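Local coordinates for ferrichrome ABC transporter substrate-binding protein (Staphylococcus pseudintermedius, PDB 5FLY), which probably binds ferrichrome-type iron siderophores at the cell surface as a class III solute-binding protein and delivers them to an ABC transporter for import, at residues 254-259 and 265-270; 158-163 and 169-174; 85-90 and 95-100. All coordinates share one frame; numbering follows the deposited sequence.

Interaction 1 of 3, residues 254-259 and 265-270; sequences SSVYWY and LDVIRK. With 7PG (2,5,8,11,14,17,20,23-octaoxapentacosan-25-ol), chain P.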
loop_
_atom_site.group_PDB
_atom_site.type_symbol
_atom_site.label_atom_id
_atom_site.label_comp_id
_atom_site.label_asym_id
_atom_site.label_seq_id
_atom_site.Cartn_x
_atom_site.Cartn_y
_atom_site.Cartn_z
ATOM N N SER A 254 1.502 -9.574 7.378
ATOM C CA SER A 254 1.585 -8.130 7.239
ATOM C C SER A 254 2.756 -7.687 6.358
ATOM O O SER A 254 2.615 -6.711 5.633
ATOM C CB SER A 254 1.668 -7.458 8.614
ATOM O OG SER A 254 2.723 -7.974 9.379
ATOM N N SER A 255 3.882 -8.404 6.380
ATOM C CA SER A 255 5.055 -7.977 5.609
ATOM C C SER A 255 4.781 -8.089 4.114
ATOM O O SER A 255 5.379 -7.363 3.327
ATOM C CB SER A 255 6.292 -8.788 5.989
ATOM O OG SER A 255 6.232 -10.123 5.523
ATOM N N VAL A 256 3.885 -9.001 3.738
ATOM C CA VAL A 256 3.466 -9.130 2.350
ATOM C C VAL A 256 2.446 -8.050 2.006
ATOM O O VAL A 256 2.455 -7.501 0.906
ATOM C CB VAL A 256 2.855 -10.527 2.084
ATOM C CG1 VAL A 256 2.120 -10.574 0.739
ATOM C CG2 VAL A 256 3.942 -11.584 2.123
ATOM N N TYR A 257 1.569 -7.747 2.958
ATOM C CA TYR A 257 0.380 -6.921 2.704
ATOM C C TYR A 257 0.551 -5.407 2.885
ATOM O O TYR A 257 -0.368 -4.651 2.573
ATOM C CB TYR A 257 -0.756 -7.397 3.616
ATOM C CG TYR A 257 -1.591 -8.512 3.040
ATOM C CD1 TYR A 257 -1.079 -9.799 2.891
ATOM C CD2 TYR A 257 -2.892 -8.278 2.633
ATOM C CE1 TYR A 257 -1.845 -10.812 2.354
ATOM C CE2 TYR A 257 -3.663 -9.282 2.091
ATOM C CZ TYR A 257 -3.128 -10.551 1.960
ATOM O OH TYR A 257 -3.887 -11.560 1.432
ATOM N N TRP A 258 1.691 -4.950 3.392
ATOM C CA TRP A 258 1.833 -3.520 3.682
ATOM C C TRP A 258 1.640 -2.624 2.464
ATOM O O TRP A 258 1.081 -1.535 2.585
ATOM C CB TRP A 258 3.200 -3.198 4.274
ATOM C CG TRP A 258 3.365 -3.577 5.702
ATOM C CD1 TRP A 258 2.419 -3.517 6.686
ATOM C CD2 TRP A 258 4.549 -4.104 6.304
ATOM N NE1 TRP A 258 2.949 -3.974 7.872
ATOM C CE2 TRP A 258 4.256 -4.341 7.660
ATOM C CE3 TRP A 258 5.838 -4.399 5.825
ATOM C CZ2 TRP A 258 5.198 -4.855 8.545
ATOM C CZ3 TRP A 258 6.776 -4.917 6.715
ATOM C CH2 TRP A 258 6.448 -5.138 8.053
ATOM N N TYR A 259 2.139 -3.052 1.309
ATOM C CA TYR A 259 2.248 -2.159 0.147
ATOM C C TYR A 259 1.045 -2.254 -0.815
ATOM O O TYR A 259 0.174 -3.111 -0.653
ATOM C CB TYR A 259 3.586 -2.442 -0.567
ATOM C CG TYR A 259 4.734 -2.066 0.349
ATOM C CD1 TYR A 259 5.041 -0.734 0.564
ATOM C CD2 TYR A 259 5.453 -3.025 1.047
ATOM C CE1 TYR A 259 6.054 -0.356 1.422
ATOM C CE2 TYR A 259 6.475 -2.652 1.924
ATOM C CZ TYR A 259 6.758 -1.316 2.103
ATOM O OH TYR A 259 7.760 -0.921 2.963
ATOM N N LEU A 265 -0.128 -5.987 -5.175
ATOM C CA LEU A 265 -1.536 -6.080 -5.546
ATOM C C LEU A 265 -1.849 -7.452 -6.143
ATOM O O LEU A 265 -2.844 -8.068 -5.780
ATOM C CB LEU A 265 -1.915 -4.961 -6.520
ATOM C CG LEU A 265 -2.022 -3.538 -5.970
ATOM C CD1 LEU A 265 -2.153 -2.522 -7.126
ATOM C CD2 LEU A 265 -3.178 -3.382 -4.988
ATOM N N ASP A 266 -0.994 -7.956 -7.031
ATOM C CA ASP A 266 -1.244 -9.276 -7.628
ATOM C C ASP A 266 -1.267 -10.373 -6.561
ATOM O O ASP A 266 -2.163 -11.213 -6.539
ATOM C CB ASP A 266 -0.193 -9.610 -8.700
ATOM C CG ASP A 266 -0.413 -8.854 -10.012
ATOM O OD1 ASP A 266 -1.546 -8.374 -10.258
ATOM O OD2 ASP A 266 0.554 -8.768 -10.814
ATOM N N VAL A 267 -0.290 -10.343 -5.662
ATOM C CA VAL A 267 -0.179 -11.347 -4.622
ATOM C C VAL A 267 -1.361 -11.290 -3.652
ATOM O O VAL A 267 -1.960 -12.330 -3.318
ATOM C CB VAL A 267 1.148 -11.174 -3.852
ATOM C CG1 VAL A 267 1.222 -12.110 -2.653
ATOM C CG2 VAL A 267 2.311 -11.443 -4.795
ATOM N N ILE A 268 -1.702 -10.092 -3.195
ATOM C CA ILE A 268 -2.744 -9.973 -2.176
ATOM C C ILE A 268 -4.134 -10.205 -2.786
ATOM O O ILE A 268 -5.029 -10.689 -2.105
ATOM C CB ILE A 268 -2.712 -8.606 -1.445
ATOM C CG1 ILE A 268 -2.918 -7.437 -2.401
ATOM C CG2 ILE A 268 -1.410 -8.445 -0.679
ATOM C CD1 ILE A 268 -3.235 -6.118 -1.690
ATOM N N ARG A 269 -4.308 -9.877 -4.063
ATOM C CA ARG A 269 -5.570 -10.135 -4.742
ATOM C C ARG A 269 -5.808 -11.630 -4.705
ATOM O O ARG A 269 -6.883 -12.098 -4.340
ATOM C CB ARG A 269 -5.554 -9.646 -6.190
ATOM C CG ARG A 269 -6.855 -9.872 -6.938
ATOM C CD ARG A 269 -6.681 -9.821 -8.464
ATOM N NE ARG A 269 -5.733 -10.825 -8.944
ATOM C CZ ARG A 269 -6.015 -12.115 -9.114
ATOM N NH1 ARG A 269 -7.225 -12.579 -8.864
ATOM N NH2 ARG A 269 -5.070 -12.948 -9.528
ATOM N N LYS A 270 -4.776 -12.375 -5.073
ATOM C CA LYS A 270 -4.887 -13.826 -5.167
ATOM C C LYS A 270 -5.157 -14.447 -3.810
ATOM O O LYS A 270 -6.043 -15.310 -3.663
ATOM C CB LYS A 270 -3.608 -14.410 -5.772
ATOM C CG LYS A 270 -3.737 -15.824 -6.285
ATOM C CD LYS A 270 -2.422 -16.325 -6.867
ATOM C CE LYS A 270 -2.008 -15.571 -8.124
ATOM N NZ LYS A 270 -0.723 -16.099 -8.677
HETATM C C2 7PG P . 5.527 -0.069 6.710
HETATM O O1 7PG P . 5.600 -0.977 7.774
HETATM C C3 7PG P . 4.486 -0.934 8.619
HETATM C C4 7PG P . 4.813 -0.133 9.876
HETATM O O2 7PG P . 3.869 -0.374 10.885
HETATM C C5 7PG P . 2.540 -0.178 10.501
HETATM C C6 7PG P . 1.710 0.414 11.636
HETATM O O3 7PG P . 0.743 1.279 11.103
HETATM C C7 7PG P . 1.150 2.600 10.873
HETATM C C8 7PG P . 0.102 3.303 10.006
HETATM O O4 7PG P . 0.496 4.594 9.612
HETATM C C9 7PG P . 1.686 4.643 8.887
HETATM C C10 7PG P . 1.768 5.828 7.922
HETATM O O5 7PG P . 2.543 5.400 6.831
HETATM C C11 7PG P . 2.528 6.183 5.668
HETATM C C12 7PG P . 2.936 5.314 4.474
HETATM O O6 7PG P . 1.895 5.249 3.532
HETATM C C13 7PG P . 1.072 4.115 3.554
HETATM C C14 7PG P . 1.848 2.892 3.075
HETATM O O7 7PG P . 1.027 2.152 2.217
HETATM C C15 7PG P . 1.705 1.416 1.234
#
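I268 lays its CG2 methyl on the ring of Y257 in a CH-pi contact that joins the short helix 254-257 to the long helix 262-278 of this class III solute-binding fold. The methyl stands 3.5 Å from the centroid of the Y257 ring and only 5° off its normal, centred on the face. With I268 CG2 anti to its own carbonyl carbon, CG1 takes the third position, between N and C (chi1 60°), and the methyl on the CB branch, CG2, is turned to the ring. Beside this pair V256 and V267 meet through one methyl each, CG1 to CG1 at 3.8 Å, their side chains crossing at about a right angle. No hydrogen bond spans the two segments. The phenol of Y257 reaches past I268, and its OH hydrogen-bonds D271, three residues after I268, while V181 of helix 179-185 also packs on I268. On the pocket side, W258 has the backbone of S254 and S255 against one face of its indole and the bound polyether 7PG across the other. There O1 of 7PG rides 3.5 Å above the indole plane of W258, and at the other end of the modelled polyether C15 comes to 3.3 Å from W258 O.

Interaction 2 of 3, residues 158-163 and 169-174; sequences VTIFED and YAYGKN. With 7PG (2,5,8,11,14,17,20,23-octaoxapentacosan-25-ol), chain P.
E162 accepts a short hydrogen bond from the phenol of Y171, OH to OE1 2.5 Å, on the anti side of the carboxylate and 28° out of its plane. R177 makes a salt bridge to the same OE1, so two donors grip one buried oxygen, and W258 NE1 donates to OE2; together they would be expected to favour the ionised acid. The E162 CB lies at the edge of the Y171 ring; from there the chain runs extended, CG anti to the backbone N (chi1 174°), and delivers the carboxylate to the phenol. Two backbone bonds tie the antiparallel hairpin: E162 N to Y169 O at 2.8 Å and Y169 N to E162 O at 2.9 Å. A water bridges I160 N and Y171 O. O3 of 7PG lies 3.8 Å above the Y169 ring, over its centre, and 3.4 Å from Y171 OH. The A170 methyl packs 4.0 Å from F161 CD1; on the opposite face, which carries E162 and Y169, I160 CG2 meets Y171 CD2. Within the mixed sheet, 158-164 is the middle strand, with 218-223 on one side and 167-171 on the other; 203-205 lies beyond 167-171, and helix 179-185 covers I160.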
loop_
_atom_site.group_PDB
_atom_site.type_symbol
_atom_site.label_atom_id
_atom_site.label_comp_id
_atom_site.label_asym_id
_atom_site.label_seq_id
_atom_site.Cartn_x
_atom_site.Cartn_y
_atom_site.Cartn_z
ATOM N N VAL A 158 -16.143 -5.590 5.667
ATOM C CA VAL A 158 -14.865 -6.137 6.139
ATOM C C VAL A 158 -14.120 -5.071 6.939
ATOM O O VAL A 158 -14.246 -3.864 6.697
ATOM C CB VAL A 158 -13.999 -6.664 4.961
ATOM C CG1 VAL A 158 -13.717 -5.586 3.965
ATOM C CG2 VAL A 158 -12.696 -7.302 5.472
ATOM N N THR A 159 -13.395 -5.561 7.937
ATOM C CA THR A 159 -12.534 -4.773 8.801
ATOM C C THR A 159 -11.123 -5.316 8.719
ATOM O O THR A 159 -10.939 -6.539 8.773
ATOM C CB THR A 159 -13.018 -4.845 10.262
ATOM O OG1 THR A 159 -14.325 -4.263 10.352
ATOM C CG2 THR A 159 -12.028 -4.140 11.216
ATOM N N ILE A 160 -10.138 -4.429 8.561
ATOM C CA ILE A 160 -8.733 -4.822 8.605
ATOM C C ILE A 160 -8.109 -4.287 9.874
ATOM O O ILE A 160 -8.033 -3.068 10.070
ATOM C CB ILE A 160 -7.910 -4.297 7.395
ATOM C CG1 ILE A 160 -8.591 -4.621 6.065
ATOM C CG2 ILE A 160 -6.509 -4.889 7.423
ATOM C CD1 ILE A 160 -8.097 -3.773 4.928
ATOM N N PHE A 161 -7.691 -5.199 10.739
ATOM C CA PHE A 161 -6.829 -4.859 11.861
ATOM C C PHE A 161 -5.378 -5.236 11.548
ATOM O O PHE A 161 -5.116 -6.204 10.821
ATOM C CB PHE A 161 -7.273 -5.565 13.131
ATOM C CG PHE A 161 -8.621 -5.112 13.662
ATOM C CD1 PHE A 161 -8.871 -3.781 13.999
ATOM C CD2 PHE A 161 -9.631 -6.044 13.856
ATOM C CE1 PHE A 161 -10.121 -3.401 14.508
ATOM C CE2 PHE A 161 -10.871 -5.671 14.353
ATOM C CZ PHE A 161 -11.116 -4.350 14.684
ATOM N N GLU A 162 -4.433 -4.458 12.069
ATOM C CA GLU A 162 -3.038 -4.899 12.074
ATOM C C GLU A 162 -2.492 -4.916 13.488
ATOM O O GLU A 162 -2.637 -3.945 14.234
ATOM C CB GLU A 162 -2.147 -4.011 11.199
ATOM C CG GLU A 162 -0.662 -4.381 11.306
ATOM C CD GLU A 162 0.223 -3.685 10.294
ATOM O OE1 GLU A 162 -0.257 -2.758 9.592
ATOM O OE2 GLU A 162 1.407 -4.072 10.204
ATOM N N ASP A 163 -1.864 -6.038 13.820
ATOM C CA ASP A 163 -1.130 -6.253 15.065
ATOM C C ASP A 163 0.331 -5.860 14.817
ATOM O O ASP A 163 1.042 -6.521 14.058
ATOM C CB ASP A 163 -1.299 -7.728 15.492
ATOM C CG ASP A 163 -0.285 -8.191 16.539
ATOM O OD1 ASP A 163 -0.067 -7.474 17.536
ATOM O OD2 ASP A 163 0.264 -9.314 16.377
ATOM N N TYR A 169 -3.945 -1.440 14.784
ATOM C CA TYR A 169 -4.295 -0.417 13.802
ATOM C C TYR A 169 -5.476 -0.871 12.944
ATOM O O TYR A 169 -5.665 -2.059 12.756
ATOM C CB TYR A 169 -3.077 -0.096 12.934
ATOM C CG TYR A 169 -1.936 0.415 13.789
ATOM C CD1 TYR A 169 -1.851 1.762 14.118
ATOM C CD2 TYR A 169 -0.989 -0.453 14.309
ATOM C CE1 TYR A 169 -0.836 2.238 14.911
ATOM C CE2 TYR A 169 0.027 0.011 15.121
ATOM C CZ TYR A 169 0.099 1.361 15.413
ATOM O OH TYR A 169 1.115 1.843 16.215
ATOM N N ALA A 170 -6.288 0.066 12.464
ATOM C CA ALA A 170 -7.309 -0.250 11.463
ATOM C C ALA A 170 -7.203 0.741 10.318
ATOM O O ALA A 170 -6.743 1.868 10.511
ATOM C CB ALA A 170 -8.710 -0.234 12.076
ATOM N N TYR A 171 -7.625 0.329 9.128
ATOM C CA TYR A 171 -7.343 1.112 7.912
ATOM C C TYR A 171 -8.555 1.611 7.154
ATOM O O TYR A 171 -9.628 1.000 7.187
ATOM C CB TYR A 171 -6.448 0.275 6.994
ATOM C CG TYR A 171 -5.168 -0.024 7.711
ATOM C CD1 TYR A 171 -4.239 0.982 7.923
ATOM C CD2 TYR A 171 -4.925 -1.276 8.264
ATOM C CE1 TYR A 171 -3.081 0.745 8.630
ATOM C CE2 TYR A 171 -3.768 -1.521 8.974
ATOM C CZ TYR A 171 -2.847 -0.501 9.149
ATOM O OH TYR A 171 -1.686 -0.701 9.852
ATOM N N GLY A 172 -8.376 2.781 6.543
ATOM C CA GLY A 172 -9.295 3.307 5.555
ATOM C C GLY A 172 -9.170 2.580 4.225
ATOM O O GLY A 172 -8.538 1.530 4.148
ATOM N N LYS A 173 -9.749 3.139 3.159
ATOM C CA LYS A 173 -9.815 2.408 1.896
ATOM C C LYS A 173 -8.518 2.408 1.078
ATOM O O LYS A 173 -8.425 1.678 0.094
ATOM C CB LYS A 173 -10.959 2.956 1.038
ATOM C CG LYS A 173 -12.326 2.781 1.696
ATOM C CD LYS A 173 -13.476 3.100 0.731
ATOM C CE LYS A 173 -14.841 2.819 1.367
ATOM N NZ LYS A 173 -15.107 3.741 2.519
ATOM N N ASN A 174 -7.514 3.184 1.470
ATOM C CA ASN A 174 -6.295 3.279 0.662
ATOM C C ASN A 174 -5.054 3.470 1.535
ATOM O O ASN A 174 -4.332 4.462 1.384
ATOM C CB ASN A 174 -6.444 4.440 -0.353
ATOM C CG ASN A 174 -5.570 4.275 -1.600
ATOM O OD1 ASN A 174 -6.055 3.875 -2.660
ATOM N ND2 ASN A 174 -4.302 4.636 -1.493
HETATM C C2 7PG P . 5.527 -0.069 6.710
HETATM O O1 7PG P . 5.600 -0.977 7.774
HETATM C C3 7PG P . 4.486 -0.934 8.619
HETATM C C4 7PG P . 4.813 -0.133 9.876
HETATM O O2 7PG P . 3.869 -0.374 10.885
HETATM C C5 7PG P . 2.540 -0.178 10.501
HETATM C C6 7PG P . 1.710 0.414 11.636
HETATM O O3 7PG P . 0.743 1.279 11.103
HETATM C C7 7PG P . 1.150 2.600 10.873
HETATM C C8 7PG P . 0.102 3.303 10.006
HETATM O O4 7PG P . 0.496 4.594 9.612
HETATM C C9 7PG P . 1.686 4.643 8.887
HETATM C C10 7PG P . 1.768 5.828 7.922
HETATM O O5 7PG P . 2.543 5.400 6.831
HETATM C C11 7PG P . 2.528 6.183 5.668
HETATM C C12 7PG P . 2.936 5.314 4.474
HETATM O O6 7PG P . 1.895 5.249 3.532
HETATM C C13 7PG P . 1.072 4.115 3.554
HETATM C C14 7PG P . 1.848 2.892 3.075
HETATM O O7 7PG P . 1.027 2.152 2.217
HETATM C C15 7PG P . 1.705 1.416 1.234
HETATM O O HOH W 1 -10.161 -1.686 7.525
#

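Interaction 3 of 3, residues 85-90 and 95-100; sequences IITYNT and DKLKKI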
loop_
_atom_site.group_PDB
_atom_site.type_symbol
_atom_site.label_atom_id
_atom_site.label_comp_id
_atom_site.label_asym_id
_atom_site.label_seq_id
_atom_site.Cartn_x
_atom_site.Cartn_y
_atom_site.Cartn_z
ATOM N N ILE A 85 15.164 11.817 -7.363
ATOM C CA ILE A 85 14.957 11.206 -6.054
ATOM C C ILE A 85 13.469 11.205 -5.730
ATOM O O ILE A 85 12.808 12.203 -5.957
ATOM C CB ILE A 85 15.719 11.970 -4.957
ATOM C CG1 ILE A 85 17.227 11.957 -5.249
ATOM C CG2 ILE A 85 15.414 11.390 -3.584
ATOM C CD1 ILE A 85 18.010 12.990 -4.463
ATOM N N ILE A 86 12.955 10.066 -5.255
ATOM C CA ILE A 86 11.558 9.907 -4.869
ATOM C C ILE A 86 11.491 9.638 -3.380
ATOM O O ILE A 86 12.146 8.737 -2.886
ATOM C CB ILE A 86 10.861 8.722 -5.604
ATOM C CG1 ILE A 86 11.100 8.779 -7.112
ATOM C CG2 ILE A 86 9.356 8.673 -5.261
ATOM C CD1 ILE A 86 10.553 9.996 -7.779
ATOM N N THR A 87 10.709 10.433 -2.655
ATOM C CA THR A 87 10.542 10.214 -1.223
ATOM C C THR A 87 9.147 10.653 -0.796
ATOM O O THR A 87 8.272 10.866 -1.644
ATOM C CB THR A 87 11.631 10.962 -0.394
ATOM O OG1 THR A 87 11.616 10.477 0.958
ATOM C CG2 THR A 87 11.451 12.486 -0.457
ATOM N N TYR A 88 8.931 10.745 0.514
ATOM C CA TYR A 88 7.660 11.233 1.068
ATOM C C TYR A 88 7.834 12.649 1.563
ATOM O O TYR A 88 8.932 13.053 1.938
ATOM C CB TYR A 88 7.166 10.398 2.253
ATOM C CG TYR A 88 6.955 8.921 2.046
ATOM C CD1 TYR A 88 5.870 8.430 1.333
ATOM C CD2 TYR A 88 7.813 8.015 2.644
ATOM C CE1 TYR A 88 5.685 7.069 1.192
ATOM C CE2 TYR A 88 7.643 6.667 2.502
ATOM C CZ TYR A 88 6.578 6.198 1.786
ATOM O OH TYR A 88 6.449 4.837 1.677
ATOM N N ASN A 89 6.746 13.400 1.614
ATOM C CA ASN A 89 6.839 14.748 2.135
ATOM C C ASN A 89 7.125 14.727 3.642
ATOM O O ASN A 89 7.504 15.752 4.199
ATOM C CB ASN A 89 5.567 15.550 1.795
ATOM C CG ASN A 89 4.344 15.110 2.579
ATOM O OD1 ASN A 89 4.284 13.994 3.085
ATOM N ND2 ASN A 89 3.347 15.991 2.657
ATOM N N THR A 90 7.026 13.563 4.286
ATOM C CA THR A 90 7.381 13.428 5.703
ATOM C C THR A 90 8.894 13.360 5.926
ATOM O O THR A 90 9.366 13.466 7.060
ATOM C CB THR A 90 6.761 12.169 6.331
ATOM O OG1 THR A 90 7.119 11.021 5.549
ATOM C CG2 THR A 90 5.253 12.285 6.412
ATOM N N ASP A 95 15.047 18.972 2.064
ATOM C CA ASP A 95 15.799 20.127 1.578
ATOM C C ASP A 95 17.209 19.689 1.155
ATOM O O ASP A 95 17.734 20.197 0.175
ATOM C CB ASP A 95 15.874 21.250 2.631
ATOM C CG ASP A 95 16.240 22.628 2.013
ATOM O OD1 ASP A 95 15.375 23.261 1.376
ATOM O OD2 ASP A 95 17.387 23.101 2.159
ATOM N N LYS A 96 17.791 18.731 1.879
ATOM C CA LYS A 96 19.124 18.216 1.548
ATOM C C LYS A 96 19.070 17.447 0.222
ATOM O O LYS A 96 19.934 17.605 -0.642
ATOM C CB LYS A 96 19.659 17.312 2.667
ATOM C CG LYS A 96 20.088 18.051 3.955
ATOM C CD LYS A 96 20.457 17.075 5.077
ATOM C CE LYS A 96 21.735 16.281 4.763
ATOM N NZ LYS A 96 22.021 15.187 5.767
ATOM N N LEU A 97 18.036 16.635 0.061
ATOM C CA LEU A 97 17.871 15.832 -1.154
ATOM C C LEU A 97 17.733 16.703 -2.410
ATOM O O LEU A 97 18.338 16.418 -3.450
ATOM C CB LEU A 97 16.662 14.908 -1.007
ATOM C CG LEU A 97 16.757 13.845 0.092
ATOM C CD1 LEU A 97 15.432 13.177 0.324
ATOM C CD2 LEU A 97 17.785 12.797 -0.269
ATOM N N LYS A 98 16.964 17.784 -2.310
ATOM C CA LYS A 98 16.796 18.715 -3.419
ATOM C C LYS A 98 18.133 19.288 -3.915
ATOM O O LYS A 98 18.256 19.644 -5.078
ATOM C CB LYS A 98 15.850 19.853 -3.007
ATOM C CG LYS A 98 14.392 19.448 -2.971
ATOM C CD LYS A 98 13.573 20.387 -2.104
ATOM C CE LYS A 98 13.121 21.606 -2.863
ATOM N NZ LYS A 98 12.513 22.603 -1.926
ATOM N N LYS A 99 19.132 19.355 -3.040
ATOM C CA LYS A 99 20.453 19.843 -3.443
ATOM C C LYS A 99 21.189 18.802 -4.291
ATOM O O LYS A 99 22.073 19.148 -5.074
ATOM C CB LYS A 99 21.309 20.209 -2.222
ATOM C CG LYS A 99 20.754 21.331 -1.348
ATOM C CD LYS A 99 21.667 21.572 -0.142
ATOM C CE LYS A 99 21.084 22.566 0.856
ATOM N NZ LYS A 99 20.929 23.933 0.292
ATOM N N ILE A 100 20.822 17.535 -4.123
ATOM C CA ILE A 100 21.478 16.427 -4.826
ATOM C C ILE A 100 20.893 16.226 -6.215
ATOM O O ILE A 100 21.626 16.035 -7.182
ATOM C CB ILE A 100 21.362 15.116 -4.015
ATOM C CG1 ILE A 100 22.021 15.290 -2.644
ATOM C CG2 ILE A 100 22.019 13.952 -4.757
ATOM C CD1 ILE A 100 21.685 14.197 -1.661
#
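Strand 84-88 and helix 94-100 are the first two elements of a beta-alpha-beta unit that strand 103-106 completes, in the parallel sheet of one lobe of the binding protein. I85 and T87, two residues apart on the strand, point toward the helix, which answers with L97 and I100. The short segments run nearly antiparallel, at 169°, with their axes 9.7 Å apart at closest approach, as expected where the chain leaves a strand and returns along a helix packed on the sheet. I85 reaches the helix through its tip. Its chain is extended beyond CG1 (chi2 164°), which carries the terminal CD1 up to the helix backbone, 3.6 Å from L97 O. The same I85 CD1 lies 4.0 Å from I100 CB, so it touches two residues three positions, about one turn, apart on the helix. I85 and I100 cross at about a right angle. Nearer the end of the strand, T87 CG2 comes to 4.1 Å from L97 CD1, the two side chains meeting at a slant. With OG1 anti to the backbone N (chi1 -167°) T87 holds D91 of the connecting loop by a hydrogen bond, and CG2, between N and C, faces the helix. V77 of helix 74-79 also touches I85, V74 and A78 of that helix pack on I100, and T103 of the next strand lies against both I85 and L97. No hydrogen bond crosses between the segments: L97 O already has I100 N as donor, so the I85 methyl can lie against it, and cohesion comes from the burial of aliphatic carbons.

Overall arrangement
Interactions 1 and 2 meet at the ligand. Their centres are 14 Å apart, yet W258 NE1 of the first lies 2.8 Å from E162 OE2 of the second, a probable hydrogen bond that joins two pocket side chains, and S254 CB packs on the same carboxylate oxygen at 3.7 Å. Both contacts touch 7PG, which occupies what is probably the siderophore cleft. Interaction 3 lies in the parallel sheet, its centre about 27 Å from that of interaction 1 and 29 Å from that of interaction 2; the nearest atoms are about 5 and 10 Å away, without touching. Its Y88 OH comes to 4.5 Å from C12 of 7PG and hydrogen-bonds T34 of the pocket.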